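GTP-binding protein (Pyrococcus horikoshii, PDB 1WXQ) probably binds GTP as an Obg-type member of the P-loop GTPases, although its cellular function remains unknown. Local coordinates at residues M186-L191 and A207-R212; T122-P127 and I232-R237; V6-V11 and V128-F133. One frame throughout, in Å; residues are numbered along the deposited sequence.

Contact 1 of 3, residues M186-L191 and A207-R212; sequences MHKLNL and ASEIRR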
loop_
_atom_site.group_PDB
_atom_site.type_symbol
_atom_site.label_atom_id
_atom_site.label_comp_id
_atom_site.label_asym_id
_atom_site.label_seq_id
_atom_site.Cartn_x
_atom_site.Cartn_y
_atom_site.Cartn_z
HETATM N N MSE A 186 16.137 -14.345 -4.139
HETATM C CA MSE A 186 17.222 -15.302 -4.243
HETATM C C MSE A 186 18.341 -14.747 -5.104
HETATM O O MSE A 186 19.521 -14.788 -4.728
HETATM C CB MSE A 186 16.720 -16.598 -4.859
HETATM C CG MSE A 186 15.834 -17.403 -3.960
HETATM SE SE MSE A 186 15.423 -19.071 -4.815
HETATM C CE MSE A 186 17.185 -19.515 -5.473
ATOM N N HIS A 187 17.953 -14.244 -6.272
ATOM C CA HIS A 187 18.894 -13.686 -7.233
ATOM C C HIS A 187 19.708 -12.580 -6.586
ATOM O O HIS A 187 20.921 -12.511 -6.757
ATOM C CB HIS A 187 18.124 -13.157 -8.454
ATOM C CG HIS A 187 18.981 -12.483 -9.481
ATOM N ND1 HIS A 187 19.402 -11.176 -9.360
ATOM C CD2 HIS A 187 19.503 -12.938 -10.645
ATOM C CE1 HIS A 187 20.146 -10.856 -10.404
ATOM N NE2 HIS A 187 20.224 -11.909 -11.199
ATOM N N LYS A 188 19.030 -11.741 -5.816
ATOM C CA LYS A 188 19.655 -10.613 -5.149
ATOM C C LYS A 188 20.653 -10.974 -4.057
ATOM O O LYS A 188 21.569 -10.205 -3.779
ATOM C CB LYS A 188 18.570 -9.719 -4.567
ATOM C CG LYS A 188 19.074 -8.435 -3.948
ATOM C CD LYS A 188 17.913 -7.629 -3.403
ATOM C CE LYS A 188 18.404 -6.426 -2.625
ATOM N NZ LYS A 188 17.268 -5.544 -2.232
ATOM N N LEU A 189 20.474 -12.131 -3.431
ATOM C CA LEU A 189 21.360 -12.564 -2.358
ATOM C C LEU A 189 22.189 -13.777 -2.771
ATOM O O LEU A 189 22.566 -14.559 -1.884
ATOM C CB LEU A 189 20.539 -12.910 -1.113
ATOM C CG LEU A 189 19.599 -11.850 -0.534
ATOM C CD1 LEU A 189 18.728 -12.470 0.542
ATOM C CD2 LEU A 189 20.416 -10.695 0.036
ATOM N N ASN A 190 22.449 -13.903 -4.069
ATOM C CA ASN A 190 23.250 -15.007 -4.594
ATOM C C ASN A 190 22.933 -16.326 -3.906
ATOM O O ASN A 190 23.814 -17.044 -3.471
ATOM C CB ASN A 190 24.733 -14.693 -4.366
ATOM C CG ASN A 190 25.195 -13.615 -5.305
ATOM O OD1 ASN A 190 24.806 -13.549 -6.463
ATOM N ND2 ASN A 190 26.133 -12.798 -4.793
ATOM N N LEU A 191 21.638 -16.629 -3.766
ATOM C CA LEU A 191 21.335 -17.936 -3.192
ATOM C C LEU A 191 21.248 -19.023 -4.267
ATOM O O LEU A 191 21.092 -18.752 -5.451
ATOM C CB LEU A 191 20.004 -17.832 -2.447
ATOM C CG LEU A 191 20.065 -16.855 -1.272
ATOM C CD1 LEU A 191 18.678 -16.362 -0.850
ATOM C CD2 LEU A 191 20.701 -17.466 -0.024
ATOM N N ALA A 207 14.390 -14.107 4.445
ATOM C CA ALA A 207 13.124 -13.714 5.057
ATOM C C ALA A 207 12.983 -12.191 5.069
ATOM O O ALA A 207 11.952 -11.656 4.672
ATOM C CB ALA A 207 13.024 -14.260 6.497
ATOM N N SER A 208 14.027 -11.505 5.523
ATOM C CA SER A 208 14.011 -10.053 5.596
ATOM C C SER A 208 13.779 -9.452 4.213
ATOM O O SER A 208 13.019 -8.494 4.064
ATOM C CB SER A 208 15.335 -9.523 6.185
ATOM O OG SER A 208 15.462 -9.850 7.572
ATOM N N GLU A 209 14.419 -10.026 3.202
ATOM C CA GLU A 209 14.265 -9.513 1.860
ATOM C C GLU A 209 12.831 -9.672 1.380
ATOM O O GLU A 209 12.333 -8.847 0.618
ATOM C CB GLU A 209 15.222 -10.223 0.907
ATOM C CG GLU A 209 15.226 -9.629 -0.498
ATOM C CD GLU A 209 15.247 -8.103 -0.514
ATOM O OE1 GLU A 209 16.052 -7.491 0.229
ATOM O OE2 GLU A 209 14.455 -7.521 -1.287
ATOM N N ILE A 210 12.161 -10.724 1.832
ATOM C CA ILE A 210 10.780 -10.977 1.438
ATOM C C ILE A 210 9.856 -9.965 2.085
ATOM O O ILE A 210 8.934 -9.458 1.443
ATOM C CB ILE A 210 10.344 -12.403 1.835
ATOM C CG1 ILE A 210 10.999 -13.420 0.900
ATOM C CG2 ILE A 210 8.851 -12.539 1.759
ATOM C CD1 ILE A 210 10.622 -13.198 -0.556
ATOM N N ARG A 211 10.118 -9.668 3.359
ATOM C CA ARG A 211 9.319 -8.712 4.106
ATOM C C ARG A 211 9.378 -7.361 3.415
ATOM O O ARG A 211 8.353 -6.746 3.153
ATOM C CB ARG A 211 9.845 -8.586 5.543
ATOM C CG ARG A 211 9.110 -7.565 6.401
ATOM C CD ARG A 211 9.773 -6.195 6.361
ATOM N NE ARG A 211 11.139 -6.272 6.868
ATOM C CZ ARG A 211 11.971 -5.238 6.992
ATOM N NH1 ARG A 211 11.585 -4.017 6.652
ATOM N NH2 ARG A 211 13.201 -5.430 7.451
ATOM N N ARG A 212 10.596 -6.921 3.118
ATOM C CA ARG A 212 10.835 -5.637 2.475
ATOM C C ARG A 212 10.000 -5.435 1.219
ATOM O O ARG A 212 9.565 -4.325 0.929
ATOM C CB ARG A 212 12.315 -5.498 2.126
ATOM C CG ARG A 212 13.087 -4.433 2.917
ATOM C CD ARG A 212 14.418 -4.215 2.214
ATOM N NE ARG A 212 14.197 -4.375 0.776
ATOM C CZ ARG A 212 15.151 -4.567 -0.132
ATOM N NH1 ARG A 212 16.431 -4.622 0.230
ATOM N NH2 ARG A 212 14.810 -4.728 -1.411
#
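A salt-bridge network of Lys-188, Glu-209 and Arg-212 joins the C-terminal end of helix 179-188 to helix 200-214. Lys-188 reaches across with its chain fully extended and meets Glu-209 at about a right angle. Its NZ makes a weak hydrogen bond to Glu-209 OE1 (3.4 Å), the charged link between the segments. A bend in Glu-209 at chi2 (44°) turns the acid toward Arg-212, where Glu-209 CD lies 3.4 Å off one face of the guanidinium, toward its rim, and Glu-209 OE2 is 2.8 Å from Arg-212 NH2. This pairing is one of charge alone, since no N-H points at the oxygen. Lys-188 NZ comes to the edge of the same guanidinium, in its plane, at a separation too doubtful at this resolution to interpret. The carboxylate thus probably serves two cations. Beside it, Leu-189 CD1 rests on Glu-209 CB (4.2 Å), a modest apolar touch from the residue at which the chain leaves the helix. A Schellman motif, with Asn-190 at positive phi, ends that helix. Ala-185 of helix 179-188 also packs on Glu-209 and Ile-210, while Arg-211 turns to helix 127-147 and forms salt bridges with Asp-139 and Glu-135.

Contact 2 of 3, residues T122-P127 and I232-R237; sequences TDYHDP and IKRLVR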
loop_
_atom_site.group_PDB
_atom_site.type_symbol
_atom_site.label_atom_id
_atom_site.label_comp_id
_atom_site.label_asym_id
_atom_site.label_seq_id
_atom_site.Cartn_x
_atom_site.Cartn_y
_atom_site.Cartn_z
ATOM N N THR A 122 5.189 7.731 29.555
ATOM C CA THR A 122 6.609 7.724 29.878
ATOM C C THR A 122 7.199 9.083 29.501
ATOM O O THR A 122 6.567 9.864 28.791
ATOM C CB THR A 122 7.344 6.673 29.071
ATOM O OG1 THR A 122 8.754 6.810 29.285
ATOM C CG2 THR A 122 7.042 6.856 27.589
ATOM N N ASP A 123 8.415 9.358 29.960
ATOM C CA ASP A 123 9.046 10.632 29.661
ATOM C C ASP A 123 9.497 10.728 28.210
ATOM O O ASP A 123 9.299 11.761 27.564
ATOM C CB ASP A 123 10.248 10.873 30.565
ATOM C CG ASP A 123 10.885 12.229 30.316
ATOM O OD1 ASP A 123 10.240 13.256 30.620
ATOM O OD2 ASP A 123 12.024 12.276 29.804
ATOM N N TYR A 124 10.114 9.666 27.697
ATOM C CA TYR A 124 10.573 9.680 26.316
ATOM C C TYR A 124 11.007 8.327 25.788
ATOM O O TYR A 124 11.905 7.691 26.341
ATOM C CB TYR A 124 11.735 10.652 26.144
ATOM C CG TYR A 124 12.148 10.814 24.701
ATOM C CD1 TYR A 124 11.330 11.493 23.800
ATOM C CD2 TYR A 124 13.339 10.268 24.229
ATOM C CE1 TYR A 124 11.688 11.626 22.465
ATOM C CE2 TYR A 124 13.706 10.395 22.894
ATOM C CZ TYR A 124 12.876 11.074 22.017
ATOM O OH TYR A 124 13.229 11.202 20.693
ATOM N N HIS A 125 10.373 7.901 24.703
ATOM C CA HIS A 125 10.702 6.632 24.073
ATOM C C HIS A 125 10.753 6.826 22.564
ATOM O O HIS A 125 9.732 7.043 21.916
ATOM C CB HIS A 125 9.668 5.566 24.429
ATOM C CG HIS A 125 9.983 4.219 23.862
ATOM N ND1 HIS A 125 11.139 3.534 24.172
ATOM C CD2 HIS A 125 9.302 3.436 22.991
ATOM C CE1 HIS A 125 11.156 2.386 23.518
ATOM N NE2 HIS A 125 10.053 2.302 22.795
ATOM N N ASP A 126 11.960 6.748 22.022
ATOM C CA ASP A 126 12.205 6.923 20.606
ATOM C C ASP A 126 11.314 6.008 19.758
ATOM O O ASP A 126 11.383 4.787 19.866
ATOM C CB ASP A 126 13.677 6.633 20.325
ATOM C CG ASP A 126 14.208 7.398 19.126
ATOM O OD1 ASP A 126 13.402 8.040 18.418
ATOM O OD2 ASP A 126 15.436 7.353 18.889
ATOM N N PRO A 127 10.453 6.595 18.908
ATOM C CA PRO A 127 9.555 5.829 18.046
ATOM C C PRO A 127 10.350 4.883 17.153
ATOM O O PRO A 127 9.903 3.774 16.835
ATOM C CB PRO A 127 8.850 6.917 17.243
ATOM C CG PRO A 127 8.803 8.039 18.199
ATOM C CD PRO A 127 10.201 8.035 18.746
ATOM N N ILE A 232 9.778 15.630 14.937
ATOM C CA ILE A 232 9.295 15.007 13.709
ATOM C C ILE A 232 10.419 14.821 12.687
ATOM O O ILE A 232 10.668 13.728 12.194
ATOM C CB ILE A 232 8.199 15.898 13.123
ATOM C CG1 ILE A 232 6.961 15.871 14.022
ATOM C CG2 ILE A 232 7.784 15.372 11.736
ATOM C CD1 ILE A 232 5.953 16.961 13.655
ATOM N N LYS A 233 11.089 15.932 12.370
ATOM C CA LYS A 233 12.179 15.956 11.394
ATOM C C LYS A 233 13.267 14.955 11.752
ATOM O O LYS A 233 13.948 14.427 10.881
ATOM C CB LYS A 233 12.791 17.362 11.300
ATOM C CG LYS A 233 13.909 17.476 10.268
ATOM C CD LYS A 233 14.624 18.839 10.266
ATOM C CE LYS A 233 13.953 19.862 9.359
ATOM N NZ LYS A 233 12.611 20.315 9.850
ATOM N N ARG A 234 13.423 14.676 13.036
ATOM C CA ARG A 234 14.488 13.780 13.457
ATOM C C ARG A 234 14.162 12.333 13.093
ATOM O O ARG A 234 15.000 11.570 12.630
ATOM C CB ARG A 234 14.641 13.915 14.971
ATOM C CG ARG A 234 15.811 13.099 15.515
ATOM C CD ARG A 234 16.000 13.308 17.022
ATOM N NE ARG A 234 14.786 12.922 17.750
ATOM C CZ ARG A 234 14.447 13.673 18.816
ATOM N NH1 ARG A 234 15.188 14.714 19.151
ATOM N NH2 ARG A 234 13.353 13.376 19.519
ATOM N N LEU A 235 12.897 11.959 13.363
ATOM C CA LEU A 235 12.466 10.602 13.056
ATOM C C LEU A 235 12.359 10.379 11.547
ATOM O O LEU A 235 12.695 9.324 11.025
ATOM C CB LEU A 235 11.104 10.375 13.714
ATOM C CG LEU A 235 10.449 9.065 13.268
ATOM C CD1 LEU A 235 11.134 7.836 13.870
ATOM C CD2 LEU A 235 8.976 8.972 13.666
ATOM N N VAL A 236 11.855 11.410 10.841
ATOM C CA VAL A 236 11.820 11.311 9.383
ATOM C C VAL A 236 13.215 11.047 8.807
ATOM O O VAL A 236 13.431 10.120 8.040
ATOM C CB VAL A 236 11.271 12.623 8.818
ATOM C CG1 VAL A 236 11.301 12.584 7.290
ATOM C CG2 VAL A 236 9.846 12.840 9.286
ATOM N N ARG A 237 14.175 11.863 9.219
ATOM C CA ARG A 237 15.553 11.717 8.760
ATOM C C ARG A 237 16.159 10.354 9.044
ATOM O O ARG A 237 16.677 9.701 8.142
ATOM C CB ARG A 237 16.443 12.788 9.396
ATOM C CG ARG A 237 16.279 14.173 8.812
ATOM C CD ARG A 237 17.035 14.349 7.507
ATOM N NE ARG A 237 17.197 15.773 7.222
ATOM C CZ ARG A 237 16.264 16.537 6.665
ATOM N NH1 ARG A 237 15.092 16.013 6.315
ATOM N NH2 ARG A 237 16.488 17.830 6.489
#
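Pro-127 and Leu-235 mark the nearest approach of the backbones, 7.5 Å from CA to CA, where the loop that follows strand 104-110 runs into helix 127-147 beside helix 229-241. Both residues are buried and direct their CB atoms at each other. Leu-235 places CG anti to its N (chi1 171°), which presents both methyl branches to the proline ring. Pro-127 CB meets the pair almost evenly, at 4.1 Å from Leu-235 CD2 and 4.2 Å from Leu-235 CD1. The same leucine also packs against Val-128 and Ile-131 of helix 127-147, so the proline is part of a continuous apolar patch.

Farther out, Tyr-124 and Arg-234 come from opposite directions, with ring and guanidinium planes 83° apart. Arg-234 is bent at chi3 (59°), which swings its head group to the phenol end of the tyrosine, and there the hydroxyl comes close to Arg-234 NH2. The donor geometry is poor and the separation doubtful, so no hydrogen bond is assigned. Tyr-124 also touches Gln-231, one turn earlier on the helix. Asp-126 OD1 stands 5.1 Å from Arg-234 NE, too far for a salt bridge, though its charge may still attract the arginine. The chemistry implies a seam held chiefly by the buried Pro-127 and Leu-235 pair, with the exposed polar pair adding proximity more than a defined bond.

Contact 3 of 3, residues V6-V11 and V128-F133; sequences VGKPNV and VEDIEF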
loop_
_atom_site.group_PDB
_atom_site.type_symbol
_atom_site.label_atom_id
_atom_site.label_comp_id
_atom_site.label_asym_id
_atom_site.label_seq_id
_atom_site.Cartn_x
_atom_site.Cartn_y
_atom_site.Cartn_z
ATOM N N VAL A 6 -1.143 -1.008 11.561
ATOM C CA VAL A 6 -0.628 -1.595 12.786
ATOM C C VAL A 6 0.000 -0.549 13.685
ATOM O O VAL A 6 0.315 0.548 13.234
ATOM C CB VAL A 6 0.463 -2.650 12.478
ATOM C CG1 VAL A 6 -0.076 -3.710 11.536
ATOM C CG2 VAL A 6 1.673 -1.970 11.849
ATOM N N GLY A 7 0.214 -0.917 14.948
ATOM C CA GLY A 7 0.825 -0.004 15.899
ATOM C C GLY A 7 0.630 -0.439 17.345
ATOM O O GLY A 7 -0.143 -1.345 17.625
ATOM N N LYS A 8 1.344 0.183 18.273
ATOM C CA LYS A 8 1.166 -0.165 19.671
ATOM C C LYS A 8 -0.107 0.564 20.121
ATOM O O LYS A 8 -0.662 1.358 19.366
ATOM C CB LYS A 8 2.377 0.275 20.485
ATOM C CG LYS A 8 2.730 1.738 20.372
ATOM C CD LYS A 8 3.988 2.045 21.195
ATOM C CE LYS A 8 4.395 3.537 21.153
ATOM N NZ LYS A 8 5.539 3.841 22.077
ATOM N N PRO A 9 -0.603 0.292 21.341
ATOM C CA PRO A 9 -1.823 0.994 21.762
ATOM C C PRO A 9 -1.533 2.420 22.262
ATOM O O PRO A 9 -0.427 2.725 22.697
ATOM C CB PRO A 9 -2.422 0.030 22.778
ATOM C CG PRO A 9 -1.197 -0.476 23.465
ATOM C CD PRO A 9 -0.246 -0.760 22.315
ATOM N N ASN A 10 -2.531 3.289 22.174
ATOM C CA ASN A 10 -2.421 4.675 22.641
ATOM C C ASN A 10 -1.623 5.685 21.825
ATOM O O ASN A 10 -1.269 6.748 22.333
ATOM C CB ASN A 10 -1.900 4.678 24.085
ATOM C CG ASN A 10 -2.758 3.832 25.017
ATOM O OD1 ASN A 10 -3.995 3.894 24.973
ATOM N ND2 ASN A 10 -2.103 3.040 25.872
ATOM N N VAL A 11 -1.341 5.357 20.565
ATOM C CA VAL A 11 -0.623 6.269 19.683
ATOM C C VAL A 11 -1.593 6.758 18.600
ATOM O O VAL A 11 -1.222 7.541 17.720
ATOM C CB VAL A 11 0.603 5.580 19.011
ATOM C CG1 VAL A 11 1.522 5.012 20.066
ATOM C CG2 VAL A 11 0.147 4.477 18.067
ATOM N N VAL A 128 11.529 5.348 16.752
ATOM C CA VAL A 128 12.433 4.589 15.905
ATOM C C VAL A 128 12.768 3.193 16.435
ATOM O O VAL A 128 13.308 2.347 15.734
ATOM C CB VAL A 128 13.832 5.262 15.862
ATOM C CG1 VAL A 128 14.842 4.320 15.227
ATOM C CG2 VAL A 128 13.761 6.596 15.105
ATOM N N GLU A 129 12.381 3.008 17.710
ATOM C CA GLU A 129 12.678 1.729 18.322
ATOM C C GLU A 129 11.443 0.802 18.211
ATOM O O GLU A 129 11.567 -0.419 18.204
ATOM C CB GLU A 129 13.077 1.844 19.831
ATOM C CG GLU A 129 14.314 2.717 20.071
ATOM C CD GLU A 129 15.632 2.012 19.775
ATOM O OE1 GLU A 129 15.959 1.049 20.505
ATOM O OE2 GLU A 129 16.343 2.425 18.826
ATOM N N ASP A 130 10.256 1.397 18.109
ATOM C CA ASP A 130 9.033 0.610 17.953
ATOM C C ASP A 130 8.966 0.187 16.507
ATOM O O ASP A 130 8.326 -0.803 16.173
ATOM C CB ASP A 130 7.778 1.433 18.249
ATOM C CG ASP A 130 7.611 1.757 19.721
ATOM O OD1 ASP A 130 7.527 0.817 20.540
ATOM O OD2 ASP A 130 7.552 2.962 20.059
ATOM N N ILE A 131 9.614 0.962 15.642
ATOM C CA ILE A 131 9.613 0.664 14.214
ATOM C C ILE A 131 10.425 -0.596 14.031
ATOM O O ILE A 131 10.015 -1.529 13.335
ATOM C CB ILE A 131 10.256 1.810 13.404
ATOM C CG1 ILE A 131 9.461 3.093 13.625
ATOM C CG2 ILE A 131 10.283 1.477 11.926
ATOM C CD1 ILE A 131 9.962 4.252 12.804
ATOM N N GLU A 132 11.582 -0.621 14.674
ATOM C CA GLU A 132 12.445 -1.776 14.588
ATOM C C GLU A 132 11.761 -2.984 15.232
ATOM O O GLU A 132 11.874 -4.100 14.729
ATOM C CB GLU A 132 13.777 -1.492 15.268
ATOM C CG GLU A 132 14.953 -1.857 14.406
ATOM C CD GLU A 132 15.978 -2.662 15.152
ATOM O OE1 GLU A 132 16.508 -2.149 16.171
ATOM O OE2 GLU A 132 16.246 -3.807 14.717
ATOM N N PHE A 133 11.041 -2.759 16.329
ATOM C CA PHE A 133 10.347 -3.854 16.995
ATOM C C PHE A 133 9.468 -4.577 15.992
ATOM O O PHE A 133 9.655 -5.769 15.743
ATOM C CB PHE A 133 9.466 -3.356 18.149
ATOM C CG PHE A 133 8.659 -4.454 18.809
ATOM C CD1 PHE A 133 9.233 -5.287 19.763
ATOM C CD2 PHE A 133 7.337 -4.685 18.437
ATOM C CE1 PHE A 133 8.505 -6.344 20.342
ATOM C CE2 PHE A 133 6.598 -5.742 19.008
ATOM C CZ PHE A 133 7.190 -6.573 19.964
#
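Lys-8 and Asp-130 carry this contact between the loop after strand 2-7 and helix 127-147, and their close meeting buries just 81 Å² in all. The lysine has its CG wedged between backbone N and carbonyl carbon (chi1 55°), and from there an extended chain crosses the aspartate at about a right angle. Its NZ gives a hydrogen bond to Asp-130 OD2 (3.0 Å), as part of a salt bridge. The ammonium stands above the carboxylate plane, 36° out of it. Lys-8 CE also lies close to Asp-130 OD2 (3.4 Å), so the methylenes lean on the acid before the charge is reached. Asp-130 is buried, and His-125 packs against both partners.

Gly-7 and the loop beyond it match the start of a P-loop, in the strand-loop-helix order of GTPases. Consistent with that, Val-11 O accepts a hydrogen bond from Asn-222, the asparagine of an NKxD-like sequence. Lys-8 is also tied to the loop after strand 104-110, its NZ bonding to Asp-116 O and Thr-115 OG1, which together with Asp-130 fix the ammonium in place. A methionine at this position would probably leave the buried Asp-130 carboxylate without its cationic mate and the Asp-116 carbonyl without this donor.

The looser side is far less engaged. Asn-10 is exposed and directs ND2 not to the helix but to Gly-119 O, while on the helix Glu-132 pairs along its own surface with Arg-136.

How the contacts relate
Contacts 2 and 3 are neighbours, with centres 11 Å apart; both are built on the start of helix 127-147 and the loop before it, and their side chains touch. Contact 1 lies apart, its centre about 25 Å from that of contact 3, yet helix 200-214 packs on the same long helix farther along. Each is only partly buried, but chemistry shifts with place. Beside the putative P-loop, one buried acid takes a hydrogen-bonded salt bridge; contact 2 combines a buried apolar pair with an exposed polar one; contact 1 relies on a weak bond and charge pairing at exposed lysine and arginine ends.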